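Local coordinates for dephospho-CoA kinase (PDB 4TTR), which probably catalyses the last step of coenzyme A synthesis, transferring phosphate from ATP to the 3'-hydroxyl of dephospho-CoA, at residues V19-N24 with L142-P147; D47-E52 with K108-Q113. All coordinates share one frame; numbering follows the deposited sequence.

Contact 1 of 2, residues V19-N24 with L142-P147; sequences VGLTGN and LLVIAP
Leu21, Thr22 and Gly23 pair in parallel with Leu142, Leu143 and Val144, joining two central strands of the sheet. The tight part is the backbone seam. Leu142 N donates to Gly20 O, Thr22 N to Leu142 O at 2.7 Å and Val144 N to Thr22 O; Asn24 N closes the row on Val144 O at 3.0 Å, less straight at its hydrogen (148°). Leu142 O draws a second neighbour: with chi1 at 63°, Thr22 OG1 sits between its own backbone N and carbonyl carbon, 3.0 Å from Leu142 O, and may share its proton there, though another acceptor competes. On the same face Leu143 CD1 lies over the bare backbone of Gly23, 3.7 Å from its CA. On the opposite face Leu21 and Leu142 run alongside each other, with Leu21 CD1 3.9 Å from Leu142 CD2, and Leu21 CD1 also touches Val144 CG2 at 3.7 Å. The buried Asn24 amide still packs closely, lying across Ile145 with its ND2 3.5 Å from Ile145 CB. Beyond it the contact thins: partly exposed Ile145 leads its longer branch away from the partner strand, and the Ala146 side chain comes no nearer than 4.8 Å. Gly23 opens the Walker A P-loop, whose residues Ala26 to Thr31 bind 1,3-butanediol here and are predicted to bind ATP. Helix 29-38, which follows the loop, covers the leucine–valine face, with Val32 and Ala33 on Leu21, Val32 on Val144 and Phe36 on Leu142. Strand 122-125 pairs with the other edge of 18-23, while 185-188 flanks 140-145, whose chain runs on through Pro147, the N-cap of helix 148-159.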
loop_
_atom_site.group_PDB
_atom_site.type_symbol
_atom_site.label_atom_id
_atom_site.label_comp_id
_atom_site.label_asym_id
_atom_site.label_seq_id
_atom_site.Cartn_x
_atom_site.Cartn_y
_atom_site.Cartn_z
ATOM N N VAL A 19 6.339 6.855 8.778
ATOM C CA VAL A 19 5.833 5.533 9.099
ATOM C C VAL A 19 5.290 4.897 7.828
ATOM O O VAL A 19 4.391 5.440 7.188
ATOM C CB VAL A 19 4.724 5.599 10.167
ATOM C CG1 VAL A 19 4.126 4.223 10.417
ATOM C CG2 VAL A 19 5.269 6.200 11.452
ATOM N N GLY A 20 5.837 3.742 7.467
ATOM C CA GLY A 20 5.345 3.001 6.323
ATOM C C GLY A 20 4.085 2.240 6.677
ATOM O O GLY A 20 4.070 1.481 7.642
ATOM N N LEU A 21 3.026 2.457 5.902
ATOM C CA LEU A 21 1.770 1.738 6.085
ATOM C C LEU A 21 1.628 0.622 5.052
ATOM O O LEU A 21 1.586 0.875 3.846
ATOM C CB LEU A 21 0.582 2.698 5.990
ATOM C CG LEU A 21 -0.809 2.050 5.987
ATOM C CD1 LEU A 21 -1.057 1.291 7.275
ATOM C CD2 LEU A 21 -1.889 3.090 5.768
ATOM N N THR A 22 1.565 -0.611 5.539
ATOM C CA THR A 22 1.367 -1.778 4.690
ATOM C C THR A 22 0.182 -2.579 5.200
ATOM O O THR A 22 -0.256 -2.405 6.333
ATOM C CB THR A 22 2.612 -2.688 4.658
ATOM O OG1 THR A 22 2.879 -3.201 5.971
ATOM C CG2 THR A 22 3.816 -1.928 4.168
ATOM N N GLY A 23 -0.335 -3.463 4.361
ATOM C CA GLY A 23 -1.425 -4.320 4.776
ATOM C C GLY A 23 -1.584 -5.500 3.851
ATOM O O GLY A 23 -1.306 -5.395 2.656
ATOM N N ASN A 24 -2.025 -6.630 4.398
ATOM C CA ASN A 24 -2.312 -7.775 3.559
ATOM C C ASN A 24 -3.647 -7.548 2.865
ATOM O O ASN A 24 -4.185 -6.442 2.864
ATOM C CB ASN A 24 -2.293 -9.094 4.361
ATOM C CG ASN A 24 -3.398 -9.192 5.409
ATOM O OD1 ASN A 24 -4.284 -8.350 5.496
ATOM N ND2 ASN A 24 -3.347 -10.252 6.208
ATOM N N LEU A 142 4.190 -0.140 9.758
ATOM C CA LEU A 142 2.915 -0.592 10.292
ATOM C C LEU A 142 2.283 -1.553 9.294
ATOM O O LEU A 142 2.093 -1.215 8.127
ATOM C CB LEU A 142 1.987 0.596 10.565
ATOM C CG LEU A 142 0.526 0.302 10.917
ATOM C CD1 LEU A 142 0.421 -0.525 12.191
ATOM C CD2 LEU A 142 -0.235 1.604 11.065
ATOM N N LEU A 143 1.982 -2.756 9.762
ATOM C CA LEU A 143 1.344 -3.772 8.939
ATOM C C LEU A 143 -0.068 -4.042 9.443
ATOM O O LEU A 143 -0.259 -4.454 10.584
ATOM C CB LEU A 143 2.175 -5.053 8.944
ATOM C CG LEU A 143 1.523 -6.321 8.390
ATOM C CD1 LEU A 143 1.026 -6.113 6.967
ATOM C CD2 LEU A 143 2.519 -7.465 8.457
ATOM N N VAL A 144 -1.054 -3.789 8.590
ATOM C CA VAL A 144 -2.450 -4.044 8.929
ATOM C C VAL A 144 -2.866 -5.402 8.392
ATOM O O VAL A 144 -2.680 -5.687 7.213
ATOM C CB VAL A 144 -3.379 -2.963 8.356
ATOM C CG1 VAL A 144 -4.817 -3.192 8.817
ATOM C CG2 VAL A 144 -2.899 -1.582 8.769
ATOM N N ILE A 145 -3.421 -6.243 9.260
ATOM C CA ILE A 145 -3.892 -7.553 8.839
ATOM C C ILE A 145 -5.311 -7.806 9.324
ATOM O O ILE A 145 -5.746 -7.247 10.329
ATOM C CB ILE A 145 -2.969 -8.687 9.346
ATOM C CG1 ILE A 145 -2.924 -8.731 10.876
ATOM C CG2 ILE A 145 -1.566 -8.510 8.797
ATOM C CD1 ILE A 145 -2.693 -10.113 11.414
ATOM N N ALA A 146 -6.023 -8.651 8.592
ATOM C CA ALA A 146 -7.367 -9.054 8.969
ATOM C C ALA A 146 -7.432 -10.572 8.972
ATOM O O ALA A 146 -6.812 -11.220 8.126
ATOM C CB ALA A 146 -8.387 -8.472 8.015
ATOM N N PRO A 147 -8.172 -11.153 9.926
ATOM C CA PRO A 147 -8.258 -12.618 9.932
ATOM C C PRO A 147 -8.915 -13.164 8.663
ATOM O O PRO A 147 -9.657 -12.447 7.988
ATOM C CB PRO A 147 -9.103 -12.922 11.177
ATOM C CG PRO A 147 -9.829 -11.664 11.479
ATOM C CD PRO A 147 -8.946 -10.545 11.021
#

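Contact 2 of 2, residues D47-E52 with K108-Q113; sequences DKIAKE and KKIEEQ
Ile49 is the side chain that bridges from helix 47-52 to helix 108-113. Its CB points at the partner helix and forks there. A chi1 of -64° sets CG1 beside the backbone N and leaves CG2 anti to it; CG2 rests on the base of Lys109, 3.7 Å from Lys109 CB and 3.9 Å from Lys109 CG. The other branch starts at CG1, 4.1 Å from Gln113 NE2, and extends to CD1, which meets that amide nitrogen tip to tip at 3.7 Å. CD1 also brushes Ile110 CG1 at 4.2 Å, the two isoleucines standing at about a right angle. The segment axes pass 10.8 Å apart at 124°; the side chains meet between them, and no hydrogen bond crosses. Both helices flank edge strand 42-45 of the parallel sheet in this P-loop kinase fold: the first directly follows that strand, the second precedes neighbouring strand 122-125. Ile44 of the edge strand is touched by Ile49, Ile110 and Gln113 alike. Tyr135 and Tyr137 from a loop also lie against Ile110. Toward solvent, the extended Glu52 crosses the bent Lys109 chain at about a right angle. Glu52 OE1 and Lys109 NZ stay 4.9 Å apart, too far for a salt bridge, though their opposite charges may still attract.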
loop_
_atom_site.group_PDB
_atom_site.type_symbol
_atom_site.label_atom_id
_atom_site.label_comp_id
_atom_site.label_asym_id
_atom_site.label_seq_id
_atom_site.Cartn_x
_atom_site.Cartn_y
_atom_site.Cartn_z
ATOM N N ASP A 47 0.353 4.457 -4.107
ATOM C CA ASP A 47 -0.517 3.876 -5.124
ATOM C C ASP A 47 -1.171 4.965 -5.964
ATOM O O ASP A 47 -1.316 4.818 -7.179
ATOM C CB ASP A 47 -1.586 2.996 -4.470
ATOM C CG ASP A 47 -2.495 2.322 -5.486
ATOM O OD1 ASP A 47 -2.109 2.221 -6.671
ATOM O OD2 ASP A 47 -3.594 1.878 -5.090
ATOM N N LYS A 48 -1.566 6.058 -5.316
ATOM C CA LYS A 48 -2.181 7.177 -6.018
ATOM C C LYS A 48 -1.170 7.854 -6.929
ATOM O O LYS A 48 -1.508 8.304 -8.024
ATOM C CB LYS A 48 -2.744 8.197 -5.031
ATOM C CG LYS A 48 -3.952 7.719 -4.250
ATOM C CD LYS A 48 -4.468 8.814 -3.326
ATOM C CE LYS A 48 -5.626 8.333 -2.467
ATOM N NZ LYS A 48 -6.844 8.048 -3.272
ATOM N N ILE A 49 0.069 7.934 -6.456
ATOM C CA ILE A 49 1.149 8.536 -7.221
ATOM C C ILE A 49 1.466 7.667 -8.437
ATOM O O ILE A 49 1.712 8.178 -9.527
ATOM C CB ILE A 49 2.411 8.722 -6.348
ATOM C CG1 ILE A 49 2.121 9.721 -5.224
ATOM C CG2 ILE A 49 3.590 9.219 -7.181
ATOM C CD1 ILE A 49 3.170 9.755 -4.139
ATOM N N ALA A 50 1.445 6.352 -8.243
ATOM C CA ALA A 50 1.707 5.416 -9.328
ATOM C C ALA A 50 0.675 5.566 -10.442
ATOM O O ALA A 50 1.020 5.534 -11.619
ATOM C CB ALA A 50 1.717 3.992 -8.804
ATOM N N LYS A 51 -0.589 5.731 -10.070
ATOM C CA LYS A 51 -1.644 5.928 -11.056
ATOM C C LYS A 51 -1.451 7.240 -11.798
ATOM O O LYS A 51 -1.606 7.298 -13.017
ATOM C CB LYS A 51 -3.022 5.910 -10.396
ATOM C CG LYS A 51 -3.515 4.530 -10.011
ATOM C CD LYS A 51 -4.999 4.567 -9.688
ATOM C CE LYS A 51 -5.464 3.291 -9.009
ATOM N NZ LYS A 51 -6.896 3.379 -8.602
ATOM N N GLU A 52 -1.122 8.292 -11.054
ATOM C CA GLU A 52 -0.866 9.591 -11.653
ATOM C C GLU A 52 0.231 9.465 -12.700
ATOM O O GLU A 52 0.068 9.907 -13.836
ATOM C CB GLU A 52 -0.467 10.623 -10.590
ATOM C CG GLU A 52 -0.055 11.978 -11.166
ATOM C CD GLU A 52 0.482 12.933 -10.113
ATOM O OE1 GLU A 52 1.060 13.973 -10.497
ATOM O OE2 GLU A 52 0.331 12.647 -8.905
ATOM N N LYS A 108 10.656 10.567 -6.246
ATOM C CA LYS A 108 10.773 12.010 -6.415
ATOM C C LYS A 108 9.507 12.725 -5.952
ATOM O O LYS A 108 9.577 13.811 -5.376
ATOM C CB LYS A 108 11.063 12.361 -7.875
ATOM C CG LYS A 108 12.541 12.525 -8.183
ATOM C CD LYS A 108 12.752 12.913 -9.636
ATOM C CE LYS A 108 12.861 11.689 -10.528
ATOM N NZ LYS A 108 12.341 11.947 -11.901
ATOM N N LYS A 109 8.356 12.113 -6.212
ATOM C CA LYS A 109 7.079 12.682 -5.795
ATOM C C LYS A 109 6.916 12.597 -4.280
ATOM O O LYS A 109 6.411 13.529 -3.654
ATOM C CB LYS A 109 5.917 11.969 -6.490
ATOM C CG LYS A 109 5.021 12.880 -7.314
ATOM C CD LYS A 109 5.819 13.648 -8.363
ATOM C CE LYS A 109 5.159 13.573 -9.729
ATOM N NZ LYS A 109 5.889 14.364 -10.763
ATOM N N ILE A 110 7.342 11.479 -3.697
ATOM C CA ILE A 110 7.279 11.302 -2.250
ATOM C C ILE A 110 8.107 12.387 -1.569
ATOM O O ILE A 110 7.663 13.008 -0.604
ATOM C CB ILE A 110 7.779 9.896 -1.823
ATOM C CG1 ILE A 110 6.772 8.831 -2.262
ATOM C CG2 ILE A 110 7.978 9.819 -0.310
ATOM C CD1 ILE A 110 7.243 7.403 -2.063
ATOM N N GLU A 111 9.306 12.620 -2.086
ATOM C CA GLU A 111 10.207 13.605 -1.505
ATOM C C GLU A 111 9.633 15.023 -1.562
ATOM O O GLU A 111 9.815 15.804 -0.627
ATOM C CB GLU A 111 11.564 13.543 -2.204
ATOM C CG GLU A 111 12.522 12.567 -1.530
ATOM C CD GLU A 111 13.615 12.049 -2.451
ATOM O OE1 GLU A 111 13.589 12.359 -3.661
ATOM O OE2 GLU A 111 14.504 11.323 -1.956
ATOM N N GLU A 112 8.927 15.348 -2.642
ATOM C CA GLU A 112 8.257 16.643 -2.750
ATOM C C GLU A 112 7.236 16.823 -1.635
ATOM O O GLU A 112 7.161 17.883 -1.014
ATOM C CB GLU A 112 7.561 16.792 -4.105
ATOM C CG GLU A 112 8.497 17.099 -5.257
ATOM C CD GLU A 112 7.804 17.039 -6.607
ATOM O OE1 GLU A 112 6.568 17.226 -6.666
ATOM O OE2 GLU A 112 8.501 16.801 -7.615
ATOM N N GLN A 113 6.445 15.784 -1.391
ATOM C CA GLN A 113 5.403 15.853 -0.379
ATOM C C GLN A 113 5.983 15.854 1.031
ATOM O O GLN A 113 5.396 16.432 1.941
ATOM C CB GLN A 113 4.430 14.691 -0.549
ATOM C CG GLN A 113 3.687 14.729 -1.871
ATOM C CD GLN A 113 2.534 13.740 -1.931
ATOM O OE1 GLN A 113 1.882 13.463 -0.924
ATOM N NE2 GLN A 113 2.280 13.205 -3.120
#

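From the N terminus the chain lays down strand 18-23, half of contact 1, then passes through the P-loop and helix 29-38 to edge strand 42-45 and the helix that carries 47-52. A helical excursion through 59-68 and 81-90 follows; helix 92-115 brings the chain back, and contact 2 closes this 55-residue loop, which contains no strand. Strand 122-125 then enters the sheet, and 140-145 completes contact 1, closing a loop of 117 residues in which contact 2 is nested. Their centres are 20 Å apart and they do not touch: contact 1 joins strands in the sheet interior, contact 2 joins helices beside its 42-45 edge.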